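Local coordinates for uncharacterized protein (Bombyx mori, PDB 5AZ1) that binds NADPH in an aldo/keto reductase TIM barrel and probably uses it to reduce carbonyl compounds, at residues M136-S141 / V174-I179; V195-V200 / V219-S224. All coordinates share one frame; numbering follows the deposited sequence.

How the interactions relate
Strands 133-136, 172-175, 195-199 and 219-223 are consecutive, parallel neighbours in the barrel of this aldo/keto reductase. Coming from the N terminus, interaction 1 ties the exit of strand 133-136 to strand 172-175 and the turn after it, closing a loop that contains helix 153-165. Interaction 2 opens only afterwards and joins strands 195-199 and 219-223, closing the loop that contains helix 207-215, so the two follow in series and neither encloses nor crosses the other. They meet through probable hydrogen bonds from S175 OG to Q197 O, 2.7 Å, and between N176 OD1 and Y223 OH, 2.5 Å. Both also hold NADPH: its carboxamide lies between them, its ring on Y223.

Interaction 1. Residues M136-S141 / V174-I179; sequences MHWPMS and VSNFNI. With NDP (NADPH dihydro-nicotinamide-adenine-dinucleotide phosphate), chain J.
The carboxamide end of the NADPH nicotinamide site, at the C-terminal mouth of the TIM barrel, is built where strands 133-136 and 172-175 run out into loops and H137 and W138 run beside S175 and N176. M136 and V174 form the last parallel bridge, and S175 N gives a weak bond to M136 O. Beyond it the N176 amide takes over the joining. Its ND2 donates to H137 O at 3.1 Å, nearly in line with the carbonyl, and to O7N of the cofactor, also at 3.1 Å and close to straight (166°). The amide lies stacked on the W138 indole, the planes 14° apart, with ND2 over the ring system and CB over the six-membered ring, 3.9 Å from its centroid. OD1 pairs with Y223, so both ends of the amide are engaged and its rotation is probably fixed. S175 holds OG anti to its backbone N (chi1 -178°), where it accepts a bond from N7N of the cofactor at 2.8 Å and also pairs with Q197 O. H137 presents its ring edge to O7N. Behind this polar layer, against helices 153-165 and 179-188, P139 CB packs 3.6 Å from F177 CE1. A Met-aromatic contact finishes the apolar side: M136 SD meets the edge of the F177 ring near its plane, 3.8 Å from CZ.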
ATOM      1  N   MET A 136      -1.609  10.144   3.430  1.00 19.81           N
ATOM      2  CA  MET A 136      -2.797  10.699   2.832  1.00 19.39           C
ATOM      3  C   MET A 136      -3.351   9.692   1.849  1.00 20.77           C
ATOM      4  O   MET A 136      -2.783   9.458   0.769  1.00 23.04           O
ATOM      5  CB  MET A 136      -2.503  12.021   2.178  1.00 20.79           C
ATOM      6  CG  MET A 136      -3.806  12.781   1.846  1.00 20.70           C
ATOM      7  SD  MET A 136      -3.562  14.307   0.892  1.00 21.29           S
ATOM      8  CE  MET A 136      -2.158  15.173   1.580  1.00 19.85           C
ATOM      9  N   HIS A 137      -4.441   9.037   2.254  1.00 21.41           N
ATOM     10  CA  HIS A 137      -4.956   7.851   1.559  1.00 21.59           C
ATOM     11  C   HIS A 137      -5.295   8.154   0.100  1.00 23.76           C
ATOM     12  O   HIS A 137      -4.943   7.381  -0.786  1.00 23.80           O
ATOM     13  CB  HIS A 137      -6.165   7.260   2.297  1.00 21.20           C
ATOM     14  CG  HIS A 137      -6.344   5.792   2.092  1.00 22.29           C
ATOM     15  ND1 HIS A 137      -6.758   4.947   3.100  1.00 25.09           N
ATOM     16  CD2 HIS A 137      -6.135   5.005   1.006  1.00 24.27           C
ATOM     17  CE1 HIS A 137      -6.759   3.696   2.655  1.00 27.15           C
ATOM     18  NE2 HIS A 137      -6.409   3.707   1.380  1.00 26.22           N
ATOM     19  N   TRP A 138      -5.942   9.292  -0.137  1.00 24.29           N
ATOM     20  CA  TRP A 138      -6.207   9.771  -1.499  1.00 22.91           C
ATOM     21  C   TRP A 138      -6.089  11.245  -1.495  1.00 23.13           C
ATOM     22  O   TRP A 138      -6.231  11.851  -0.433  1.00 21.72           O
ATOM     23  CB  TRP A 138      -7.621   9.401  -1.957  1.00 23.98           C
ATOM     24  CG  TRP A 138      -7.813   7.959  -2.190  1.00 23.90           C
ATOM     25  CD1 TRP A 138      -8.075   7.036  -1.269  1.00 26.47           C
ATOM     26  CD2 TRP A 138      -7.723   7.267  -3.437  1.00 27.89           C
ATOM     27  NE1 TRP A 138      -8.210   5.783  -1.857  1.00 27.52           N
ATOM     28  CE2 TRP A 138      -7.968   5.909  -3.190  1.00 28.29           C
ATOM     29  CE3 TRP A 138      -7.517   7.678  -4.761  1.00 32.28           C
ATOM     30  CZ2 TRP A 138      -7.981   4.930  -4.218  1.00 29.73           C
ATOM     31  CZ3 TRP A 138      -7.522   6.702  -5.785  1.00 26.00           C
ATOM     32  CH2 TRP A 138      -7.719   5.351  -5.487  1.00 29.87           C
ATOM     33  N   PRO A 139      -5.848  11.860  -2.686  1.00 23.09           N
ATOM     34  CA  PRO A 139      -5.691  13.301  -2.747  1.00 21.19           C
ATOM     35  C   PRO A 139      -7.038  14.098  -2.713  1.00 21.75           C
ATOM     36  O   PRO A 139      -7.044  15.334  -2.508  1.00 22.85           O
ATOM     37  CB  PRO A 139      -4.916  13.512  -4.073  1.00 22.42           C
ATOM     38  CG  PRO A 139      -5.137  12.303  -4.876  1.00 21.94           C
ATOM     39  CD  PRO A 139      -5.469  11.197  -3.949  1.00 23.14           C
ATOM     40  N   MET A 140      -8.154  13.417  -2.890  1.00 23.76           N
ATOM     41  CA  MET A 140      -9.476  14.072  -2.857  1.00 26.53           C
ATOM     42  C   MET A 140      -9.903  14.354  -1.418  1.00 28.07           C
ATOM     43  O   MET A 140      -9.598  13.586  -0.500  1.00 28.87           O
ATOM     44  CB  MET A 140     -10.552  13.232  -3.544  1.00 26.40           C
ATOM     45  CG  MET A 140     -10.205  12.778  -4.935  1.00 25.93           C
ATOM     46  SD  MET A 140      -9.327  11.206  -5.016  1.00 26.96           S
ATOM     47  CE  MET A 140     -10.440   9.950  -4.388  1.00 23.85           C
ATOM     48  N   SER A 141     -10.588  15.484  -1.259  1.00 27.07           N
ATOM     49  CA  SER A 141     -11.240  15.865  -0.040  1.00 28.16           C
ATOM     50  C   SER A 141     -12.773  15.752  -0.225  1.00 33.91           C
ATOM     51  O   SER A 141     -13.382  16.592  -0.877  1.00 28.82           O
ATOM     52  CB  SER A 141     -10.875  17.293   0.260  1.00 29.00           C
ATOM     53  OG  SER A 141     -11.421  18.199  -0.687  1.00 27.31           O
ATOM     54  N   VAL A 174       2.187   9.863   1.025  1.00 18.23           N
ATOM     55  CA  VAL A 174       0.942  10.025   0.277  1.00 17.74           C
ATOM     56  C   VAL A 174       0.651   8.724  -0.431  1.00 18.01           C
ATOM     57  O   VAL A 174       1.458   7.804  -0.453  1.00 20.42           O
ATOM     58  CB  VAL A 174       0.980  11.231  -0.716  1.00 17.48           C
ATOM     59  CG1 VAL A 174       1.250  12.549   0.035  1.00 17.71           C
ATOM     60  CG2 VAL A 174       2.070  11.029  -1.813  1.00 19.10           C
ATOM     61  N   SER A 175      -0.552   8.617  -0.934  1.00 18.69           N
ATOM     62  CA  SER A 175      -0.962   7.479  -1.708  1.00 19.40           C
ATOM     63  C   SER A 175      -1.884   7.950  -2.842  1.00 19.28           C
ATOM     64  O   SER A 175      -2.617   8.898  -2.713  1.00 20.73           O
ATOM     65  CB  SER A 175      -1.689   6.559  -0.782  1.00 20.53           C
ATOM     66  OG  SER A 175      -2.098   5.381  -1.395  1.00 20.53           O
ATOM     67  N   ASN A 176      -1.797   7.283  -3.976  1.00 19.82           N
ATOM     68  CA  ASN A 176      -2.515   7.638  -5.185  1.00 20.62           C
ATOM     69  C   ASN A 176      -2.317   9.042  -5.706  1.00 20.87           C
ATOM     70  O   ASN A 176      -3.275   9.635  -6.178  1.00 23.46           O
ATOM     71  CB  ASN A 176      -3.993   7.369  -4.992  1.00 22.30           C
ATOM     72  CG  ASN A 176      -4.269   5.956  -4.610  1.00 23.26           C
ATOM     73  OD1 ASN A 176      -4.060   5.025  -5.403  1.00 23.37           O
ATOM     74  ND2 ASN A 176      -4.782   5.777  -3.396  1.00 24.40           N
ATOM     75  N   PHE A 177      -1.107   9.583  -5.534  1.00 21.26           N
ATOM     76  CA  PHE A 177      -0.749  10.865  -6.092  1.00 22.73           C
ATOM     77  C   PHE A 177      -0.179  10.574  -7.490  1.00 25.40           C
ATOM     78  O   PHE A 177       0.604   9.619  -7.677  1.00 23.90           O
ATOM     79  CB  PHE A 177       0.291  11.611  -5.233  1.00 22.71           C
ATOM     80  CG  PHE A 177      -0.302  12.482  -4.134  1.00 18.37           C
ATOM     81  CD1 PHE A 177      -1.278  12.025  -3.329  1.00 20.51           C
ATOM     82  CD2 PHE A 177       0.139  13.763  -3.953  1.00 19.68           C
ATOM     83  CE1 PHE A 177      -1.842  12.844  -2.353  1.00 19.53           C
ATOM     84  CE2 PHE A 177      -0.382  14.597  -2.993  1.00 20.57           C
ATOM     85  CZ  PHE A 177      -1.415  14.128  -2.200  1.00 20.26           C
ATOM     86  N   ASN A 178      -0.598  11.374  -8.475  1.00 24.64           N
ATOM     87  CA  ASN A 178      -0.050  11.276  -9.825  1.00 23.80           C
ATOM     88  C   ASN A 178       1.179  12.166  -9.932  1.00 24.82           C
ATOM     89  O   ASN A 178       1.547  12.866  -8.981  1.00 22.03           O
ATOM     90  CB  ASN A 178      -1.104  11.573 -10.905  1.00 21.42           C
ATOM     91  CG  ASN A 178      -1.592  12.999 -10.885  1.00 22.94           C
ATOM     92  OD1 ASN A 178      -0.864  13.964 -10.523  1.00 23.79           O
ATOM     93  ND2 ASN A 178      -2.849  13.156 -11.221  1.00 24.55           N
ATOM     94  N   ILE A 179       1.806  12.166 -11.121  1.00 25.66           N
ATOM     95  CA  ILE A 179       3.119  12.789 -11.258  1.00 25.83           C
ATOM     96  C   ILE A 179       2.968  14.272 -11.073  1.00 25.47           C
ATOM     97  O   ILE A 179       3.814  14.888 -10.419  1.00 26.88           O
ATOM     98  CB  ILE A 179       3.835  12.368 -12.582  1.00 30.83           C
ATOM     99  CG1 ILE A 179       5.258  12.890 -12.650  1.00 33.03           C
ATOM    100  CG2 ILE A 179       3.038  12.806 -13.850  1.00 31.62           C
ATOM    101  CD1 ILE A 179       6.084  12.173 -13.724  1.00 36.74           C
TER
HETATM  102  PA  NDP J 409      -3.086  -8.165  -3.934  1.00 44.98           P
HETATM  103  O1A NDP J 409      -2.504  -7.872  -5.319  1.00 40.22           O
HETATM  104  O2A NDP J 409      -2.223  -8.257  -2.722  1.00 36.53           O
HETATM  105  O5B NDP J 409      -3.762  -9.649  -4.101  1.00 51.85           O
HETATM  106  C5B NDP J 409      -4.663 -10.185  -3.146  1.00 46.79           C
HETATM  107  C4B NDP J 409      -5.088 -11.587  -3.571  1.00 48.03           C
HETATM  108  O4B NDP J 409      -3.957 -12.396  -3.937  1.00 43.40           O
HETATM  109  C3B NDP J 409      -5.841 -12.326  -2.445  1.00 47.73           C
HETATM  110  O3B NDP J 409      -7.135 -12.686  -2.907  1.00 46.37           O
HETATM  111  C2B NDP J 409      -4.941 -13.513  -2.088  1.00 47.73           C
HETATM  112  O2B NDP J 409      -5.625 -14.703  -1.682  1.00 50.17           O
HETATM  113  C1B NDP J 409      -4.099 -13.696  -3.339  1.00 43.98           C
HETATM  114  N9A NDP J 409      -2.726 -14.125  -3.098  1.00 42.87           N
HETATM  115  C8A NDP J 409      -1.824 -13.533  -2.282  1.00 38.46           C
HETATM  116  N7A NDP J 409      -0.637 -14.162  -2.339  1.00 41.14           N
HETATM  117  C5A NDP J 409      -0.775 -15.147  -3.246  1.00 38.63           C
HETATM  118  C6A NDP J 409       0.113 -16.182  -3.772  1.00 41.12           C
HETATM  119  N6A NDP J 409       1.397 -16.210  -3.302  1.00 39.91           N
HETATM  120  N1A NDP J 409      -0.424 -17.050  -4.698  1.00 41.15           N
HETATM  121  C2A NDP J 409      -1.711 -16.978  -5.127  1.00 38.42           C
HETATM  122  N3A NDP J 409      -2.577 -16.043  -4.691  1.00 38.92           N
HETATM  123  C4A NDP J 409      -2.154 -15.126  -3.763  1.00 40.61           C
HETATM  124  O3  NDP J 409      -4.383  -7.243  -3.750  1.00 49.84           O
HETATM  125  PN  NDP J 409      -4.623  -6.110  -2.650  1.00 57.17           P
HETATM  126  O1N NDP J 409      -5.140  -4.931  -3.416  1.00 58.78           O
HETATM  127  O2N NDP J 409      -5.428  -6.672  -1.485  1.00 60.90           O
HETATM  128  O5D NDP J 409      -3.112  -5.911  -2.056  1.00 53.25           O
HETATM  129  C5D NDP J 409      -2.706  -4.706  -1.547  1.00 43.74           C
HETATM  130  C4D NDP J 409      -2.791  -4.342  -0.078  1.00 44.34           C
HETATM  131  O4D NDP J 409      -2.349  -2.970  -0.243  1.00 41.57           O
HETATM  132  C3D NDP J 409      -4.077  -4.186   0.736  1.00 39.48           C
HETATM  133  O3D NDP J 409      -4.215  -5.219   1.683  1.00 40.95           O
HETATM  134  C2D NDP J 409      -3.836  -2.862   1.457  1.00 35.86           C
HETATM  135  O2D NDP J 409      -2.929  -3.087   2.562  1.00 24.91           O
HETATM  136  C1D NDP J 409      -3.208  -2.007   0.345  1.00 40.00           C
HETATM  137  N1N NDP J 409      -4.111  -1.265  -0.655  1.00 45.10           N
HETATM  138  C2N NDP J 409      -4.009   0.098  -0.669  1.00 42.08           C
HETATM  139  C3N NDP J 409      -4.777   0.944  -1.489  1.00 43.71           C
HETATM  140  C7N NDP J 409      -4.578   2.447  -1.437  1.00 36.50           C
HETATM  141  O7N NDP J 409      -5.466   3.130  -1.962  1.00 30.47           O
HETATM  142  N7N NDP J 409      -3.485   3.017  -0.825  1.00 31.53           N
HETATM  143  C4N NDP J 409      -5.845   0.350  -2.407  1.00 45.84           C
HETATM  144  C5N NDP J 409      -5.865  -1.124  -2.352  1.00 47.77           C
HETATM  145  C6N NDP J 409      -5.018  -1.843  -1.510  1.00 45.48           C
HETATM  146  P2B NDP J 409      -5.900 -15.104  -0.130  1.00 44.80           P
HETATM  147  O1X NDP J 409      -6.096 -13.821   0.703  1.00 42.75           O
HETATM  148  O2X NDP J 409      -7.247 -15.765  -0.258  1.00 54.09           O
HETATM  149  O3X NDP J 409      -4.642 -15.868   0.180  1.00 36.99           O

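Interaction 2. Residues V195-V200 / V219-S224; sequences VNQIEV and VVVAYS. With NDP (NADPH dihydro-nicotinamide-adenine-dinucleotide phosphate), chain J.
Y223 and E199 form the last bridge of the parallel strand pair 195-199 and 219-223, which with helix 207-215 makes a beta-alpha-beta unit of the TIM barrel. Backbone bonds zip the pair from N196 N to V219 O up to Y223 N to I198 O, followed by a weak one from V200 N to Y223 O. From Y223 CB, 3.4 Å from the ribose O4D of NADPH, the side chain rises between the cofactor and strand 195-199. With CG wedged between backbone N and carbonyl (chi1 73°), the ring is laid on the nicotinamide: CG and CD2 meet C3N, CD1 lies near C5N, CE1 is 3.3 Å from C4N, and CE2 reaches C7N at 3.2 Å. On the opposite face E199 N sits above the rim, and E199 CB makes a CH-pi contact. CZ lies between C4N and E199 N, and OH at the tip is hydrogen-bonded to N176 OD1. With alanine in place of the tyrosine, the nicotinamide face is likely to lose its stacking partner and N176 OD1 its hydroxyl mate. Beside the ring, Q197 OE1 accepts a bond from the carboxamide N7N at 3.1 Å, while NE2 donates to D70. S224 OG donates to the phosphate oxygen O1N at 2.7 Å. Stacking and carboxamide bonding together probably fix the tilt and rotation of the nicotinamide, consistent with presenting C4N, the hydride-donating carbon, in one orientation.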
ATOM      1  N   VAL A 195       7.002   8.392   0.997  1.00 18.92           N
ATOM      2  CA  VAL A 195       6.579   7.413   0.061  1.00 18.65           C
ATOM      3  C   VAL A 195       5.403   7.945  -0.734  1.00 18.74           C
ATOM      4  O   VAL A 195       4.707   8.853  -0.319  1.00 17.30           O
ATOM      5  CB  VAL A 195       6.169   6.023   0.700  1.00 21.60           C
ATOM      6  CG1 VAL A 195       7.082   5.522   1.809  1.00 19.26           C
ATOM      7  CG2 VAL A 195       4.777   6.040   1.204  1.00 23.73           C
ATOM      8  N   ASN A 196       5.188   7.314  -1.880  1.00 18.54           N
ATOM      9  CA  ASN A 196       3.976   7.426  -2.645  1.00 19.23           C
ATOM     10  C   ASN A 196       3.554   6.008  -2.824  1.00 18.43           C
ATOM     11  O   ASN A 196       4.246   5.236  -3.534  1.00 17.89           O
ATOM     12  CB  ASN A 196       4.189   8.059  -4.029  1.00 20.92           C
ATOM     13  CG  ASN A 196       2.874   8.342  -4.772  1.00 22.29           C
ATOM     14  OD1 ASN A 196       1.789   8.338  -4.197  1.00 23.31           O
ATOM     15  ND2 ASN A 196       2.985   8.606  -6.068  1.00 24.50           N
ATOM     16  N   GLN A 197       2.435   5.655  -2.174  1.00 18.19           N
ATOM     17  CA  GLN A 197       1.847   4.339  -2.298  1.00 19.13           C
ATOM     18  C   GLN A 197       0.815   4.330  -3.402  1.00 20.27           C
ATOM     19  O   GLN A 197      -0.183   5.048  -3.330  1.00 20.62           O
ATOM     20  CB  GLN A 197       1.266   3.815  -0.956  1.00 19.38           C
ATOM     21  CG  GLN A 197       0.729   2.409  -1.052  1.00 21.36           C
ATOM     22  CD  GLN A 197       0.102   1.866   0.264  1.00 24.57           C
ATOM     23  OE1 GLN A 197      -1.027   1.513   0.257  1.00 24.77           O
ATOM     24  NE2 GLN A 197       0.874   1.741   1.339  1.00 25.14           N
ATOM     25  N   ILE A 198       1.007   3.442  -4.378  1.00 20.51           N
ATOM     26  CA  ILE A 198       0.164   3.443  -5.605  1.00 22.40           C
ATOM     27  C   ILE A 198       0.090   2.057  -6.139  1.00 23.19           C
ATOM     28  O   ILE A 198       0.921   1.220  -5.789  1.00 22.75           O
ATOM     29  CB  ILE A 198       0.824   4.267  -6.745  1.00 22.55           C
ATOM     30  CG1 ILE A 198       2.313   3.851  -6.922  1.00 24.19           C
ATOM     31  CG2 ILE A 198       0.731   5.740  -6.454  1.00 21.71           C
ATOM     32  CD1 ILE A 198       3.046   4.542  -8.039  1.00 23.82           C
ATOM     33  N   GLU A 199      -0.855   1.833  -7.051  1.00 23.87           N
ATOM     34  CA  GLU A 199      -0.910   0.566  -7.766  1.00 23.27           C
ATOM     35  C   GLU A 199       0.255   0.370  -8.709  1.00 24.38           C
ATOM     36  O   GLU A 199       0.527   1.226  -9.557  1.00 22.76           O
ATOM     37  CB  GLU A 199      -2.198   0.460  -8.557  1.00 24.69           C
ATOM     38  CG  GLU A 199      -2.345  -0.939  -9.138  1.00 25.90           C
ATOM     39  CD  GLU A 199      -3.553  -1.096 -10.091  1.00 27.20           C
ATOM     40  OE1 GLU A 199      -4.551  -0.316 -10.000  1.00 26.24           O
ATOM     41  OE2 GLU A 199      -3.463  -2.044 -10.920  1.00 28.25           O
ATOM     42  N   VAL A 200       0.977  -0.730  -8.526  1.00 25.34           N
ATOM     43  CA  VAL A 200       2.019  -1.173  -9.467  1.00 22.54           C
ATOM     44  C   VAL A 200       1.945  -2.651  -9.592  1.00 24.70           C
ATOM     45  O   VAL A 200       1.842  -3.334  -8.606  1.00 26.79           O
ATOM     46  CB  VAL A 200       3.442  -0.847  -9.045  1.00 23.17           C
ATOM     47  CG1 VAL A 200       4.400  -0.959 -10.252  1.00 23.55           C
ATOM     48  CG2 VAL A 200       3.518   0.561  -8.461  1.00 22.75           C
ATOM     49  N   VAL A 219      10.257   6.909  -1.995  1.00 18.88           N
ATOM     50  CA  VAL A 219      10.082   5.498  -2.188  1.00 17.02           C
ATOM     51  C   VAL A 219       8.675   5.152  -2.658  1.00 17.11           C
ATOM     52  O   VAL A 219       7.682   5.686  -2.157  1.00 17.35           O
ATOM     53  CB  VAL A 219      10.423   4.751  -0.926  1.00 18.61           C
ATOM     54  CG1 VAL A 219      10.023   3.280  -1.038  1.00 18.24           C
ATOM     55  CG2 VAL A 219      11.918   4.853  -0.679  1.00 21.25           C
ATOM     56  N   VAL A 220       8.611   4.234  -3.619  1.00 17.12           N
ATOM     57  CA  VAL A 220       7.384   3.760  -4.175  1.00 19.22           C
ATOM     58  C   VAL A 220       6.965   2.452  -3.467  1.00 20.71           C
ATOM     59  O   VAL A 220       7.777   1.509  -3.308  1.00 19.63           O
ATOM     60  CB  VAL A 220       7.499   3.582  -5.686  1.00 20.06           C
ATOM     61  CG1 VAL A 220       6.231   3.022  -6.286  1.00 22.23           C
ATOM     62  CG2 VAL A 220       7.768   4.902  -6.359  1.00 21.92           C
ATOM     63  N   VAL A 221       5.701   2.406  -3.045  1.00 19.95           N
ATOM     64  CA  VAL A 221       5.170   1.221  -2.396  1.00 19.60           C
ATOM     65  C   VAL A 221       3.998   0.765  -3.238  1.00 18.23           C
ATOM     66  O   VAL A 221       3.088   1.538  -3.453  1.00 17.50           O
ATOM     67  CB  VAL A 221       4.731   1.534  -0.951  1.00 20.88           C
ATOM     68  CG1 VAL A 221       3.934   0.345  -0.347  1.00 22.34           C
ATOM     69  CG2 VAL A 221       5.937   1.900  -0.097  1.00 18.21           C
ATOM     70  N   ALA A 222       4.046  -0.484  -3.697  1.00 18.84           N
ATOM     71  CA  ALA A 222       3.076  -1.013  -4.628  1.00 21.66           C
ATOM     72  C   ALA A 222       1.961  -1.698  -3.880  1.00 22.55           C
ATOM     73  O   ALA A 222       2.234  -2.701  -3.224  1.00 22.03           O
ATOM     74  CB  ALA A 222       3.739  -2.050  -5.545  1.00 22.07           C
ATOM     75  N   TYR A 223       0.743  -1.180  -3.975  1.00 21.83           N
ATOM     76  CA  TYR A 223      -0.420  -1.990  -3.666  1.00 25.04           C
ATOM     77  C   TYR A 223      -0.965  -2.695  -4.870  1.00 28.76           C
ATOM     78  O   TYR A 223      -0.649  -2.315  -5.974  1.00 24.55           O
ATOM     79  CB  TYR A 223      -1.498  -1.165  -3.007  1.00 21.85           C
ATOM     80  CG  TYR A 223      -2.324  -0.154  -3.795  1.00 23.31           C
ATOM     81  CD1 TYR A 223      -3.366  -0.567  -4.651  1.00 25.76           C
ATOM     82  CD2 TYR A 223      -2.184   1.194  -3.587  1.00 20.61           C
ATOM     83  CE1 TYR A 223      -4.170   0.345  -5.292  1.00 24.54           C
ATOM     84  CE2 TYR A 223      -2.979   2.110  -4.216  1.00 22.50           C
ATOM     85  CZ  TYR A 223      -3.991   1.695  -5.063  1.00 26.49           C
ATOM     86  OH  TYR A 223      -4.847   2.625  -5.654  1.00 26.76           O
ATOM     87  N   SER A 224      -1.868  -3.666  -4.640  1.00 31.79           N
ATOM     88  CA  SER A 224      -2.344  -4.604  -5.689  1.00 30.98           C
ATOM     89  C   SER A 224      -1.212  -5.064  -6.606  1.00 30.54           C
ATOM     90  O   SER A 224      -1.315  -5.016  -7.820  1.00 29.51           O
ATOM     91  CB  SER A 224      -3.462  -4.022  -6.528  1.00 33.08           C
ATOM     92  OG  SER A 224      -4.584  -3.572  -5.721  1.00 36.26           O
TER
HETATM   93  PA  NDP J 409      -3.086  -8.165  -3.934  1.00 44.98           P
HETATM   94  O1A NDP J 409      -2.504  -7.872  -5.319  1.00 40.22           O
HETATM   95  O2A NDP J 409      -2.223  -8.257  -2.722  1.00 36.53           O
HETATM   96  O5B NDP J 409      -3.762  -9.649  -4.101  1.00 51.85           O
HETATM   97  C5B NDP J 409      -4.663 -10.185  -3.146  1.00 46.79           C
HETATM   98  C4B NDP J 409      -5.088 -11.587  -3.571  1.00 48.03           C
HETATM   99  O4B NDP J 409      -3.957 -12.396  -3.937  1.00 43.40           O
HETATM  100  C3B NDP J 409      -5.841 -12.326  -2.445  1.00 47.73           C
HETATM  101  O3B NDP J 409      -7.135 -12.686  -2.907  1.00 46.37           O
HETATM  102  C2B NDP J 409      -4.941 -13.513  -2.088  1.00 47.73           C
HETATM  103  O2B NDP J 409      -5.625 -14.703  -1.682  1.00 50.17           O
HETATM  104  C1B NDP J 409      -4.099 -13.696  -3.339  1.00 43.98           C
HETATM  105  N9A NDP J 409      -2.726 -14.125  -3.098  1.00 42.87           N
HETATM  106  C8A NDP J 409      -1.824 -13.533  -2.282  1.00 38.46           C
HETATM  107  N7A NDP J 409      -0.637 -14.162  -2.339  1.00 41.14           N
HETATM  108  C5A NDP J 409      -0.775 -15.147  -3.246  1.00 38.63           C
HETATM  109  C6A NDP J 409       0.113 -16.182  -3.772  1.00 41.12           C
HETATM  110  N6A NDP J 409       1.397 -16.210  -3.302  1.00 39.91           N
HETATM  111  N1A NDP J 409      -0.424 -17.050  -4.698  1.00 41.15           N
HETATM  112  C2A NDP J 409      -1.711 -16.978  -5.127  1.00 38.42           C
HETATM  113  N3A NDP J 409      -2.577 -16.043  -4.691  1.00 38.92           N
HETATM  114  C4A NDP J 409      -2.154 -15.126  -3.763  1.00 40.61           C
HETATM  115  O3  NDP J 409      -4.383  -7.243  -3.750  1.00 49.84           O
HETATM  116  PN  NDP J 409      -4.623  -6.110  -2.650  1.00 57.17           P
HETATM  117  O1N NDP J 409      -5.140  -4.931  -3.416  1.00 58.78           O
HETATM  118  O2N NDP J 409      -5.428  -6.672  -1.485  1.00 60.90           O
HETATM  119  O5D NDP J 409      -3.112  -5.911  -2.056  1.00 53.25           O
HETATM  120  C5D NDP J 409      -2.706  -4.706  -1.547  1.00 43.74           C
HETATM  121  C4D NDP J 409      -2.791  -4.342  -0.078  1.00 44.34           C
HETATM  122  O4D NDP J 409      -2.349  -2.970  -0.243  1.00 41.57           O
HETATM  123  C3D NDP J 409      -4.077  -4.186   0.736  1.00 39.48           C
HETATM  124  O3D NDP J 409      -4.215  -5.219   1.683  1.00 40.95           O
HETATM  125  C2D NDP J 409      -3.836  -2.862   1.457  1.00 35.86           C
HETATM  126  O2D NDP J 409      -2.929  -3.087   2.562  1.00 24.91           O
HETATM  127  C1D NDP J 409      -3.208  -2.007   0.345  1.00 40.00           C
HETATM  128  N1N NDP J 409      -4.111  -1.265  -0.655  1.00 45.10           N
HETATM  129  C2N NDP J 409      -4.009   0.098  -0.669  1.00 42.08           C
HETATM  130  C3N NDP J 409      -4.777   0.944  -1.489  1.00 43.71           C
HETATM  131  C7N NDP J 409      -4.578   2.447  -1.437  1.00 36.50           C
HETATM  132  O7N NDP J 409      -5.466   3.130  -1.962  1.00 30.47           O
HETATM  133  N7N NDP J 409      -3.485   3.017  -0.825  1.00 31.53           N
HETATM  134  C4N NDP J 409      -5.845   0.350  -2.407  1.00 45.84           C
HETATM  135  C5N NDP J 409      -5.865  -1.124  -2.352  1.00 47.77           C
HETATM  136  C6N NDP J 409      -5.018  -1.843  -1.510  1.00 45.48           C
HETATM  137  P2B NDP J 409      -5.900 -15.104  -0.130  1.00 44.80           P
HETATM  138  O1X NDP J 409      -6.096 -13.821   0.703  1.00 42.75           O
HETATM  139  O2X NDP J 409      -7.247 -15.765  -0.258  1.00 54.09           O
HETATM  140  O3X NDP J 409      -4.642 -15.868   0.180  1.00 36.99           O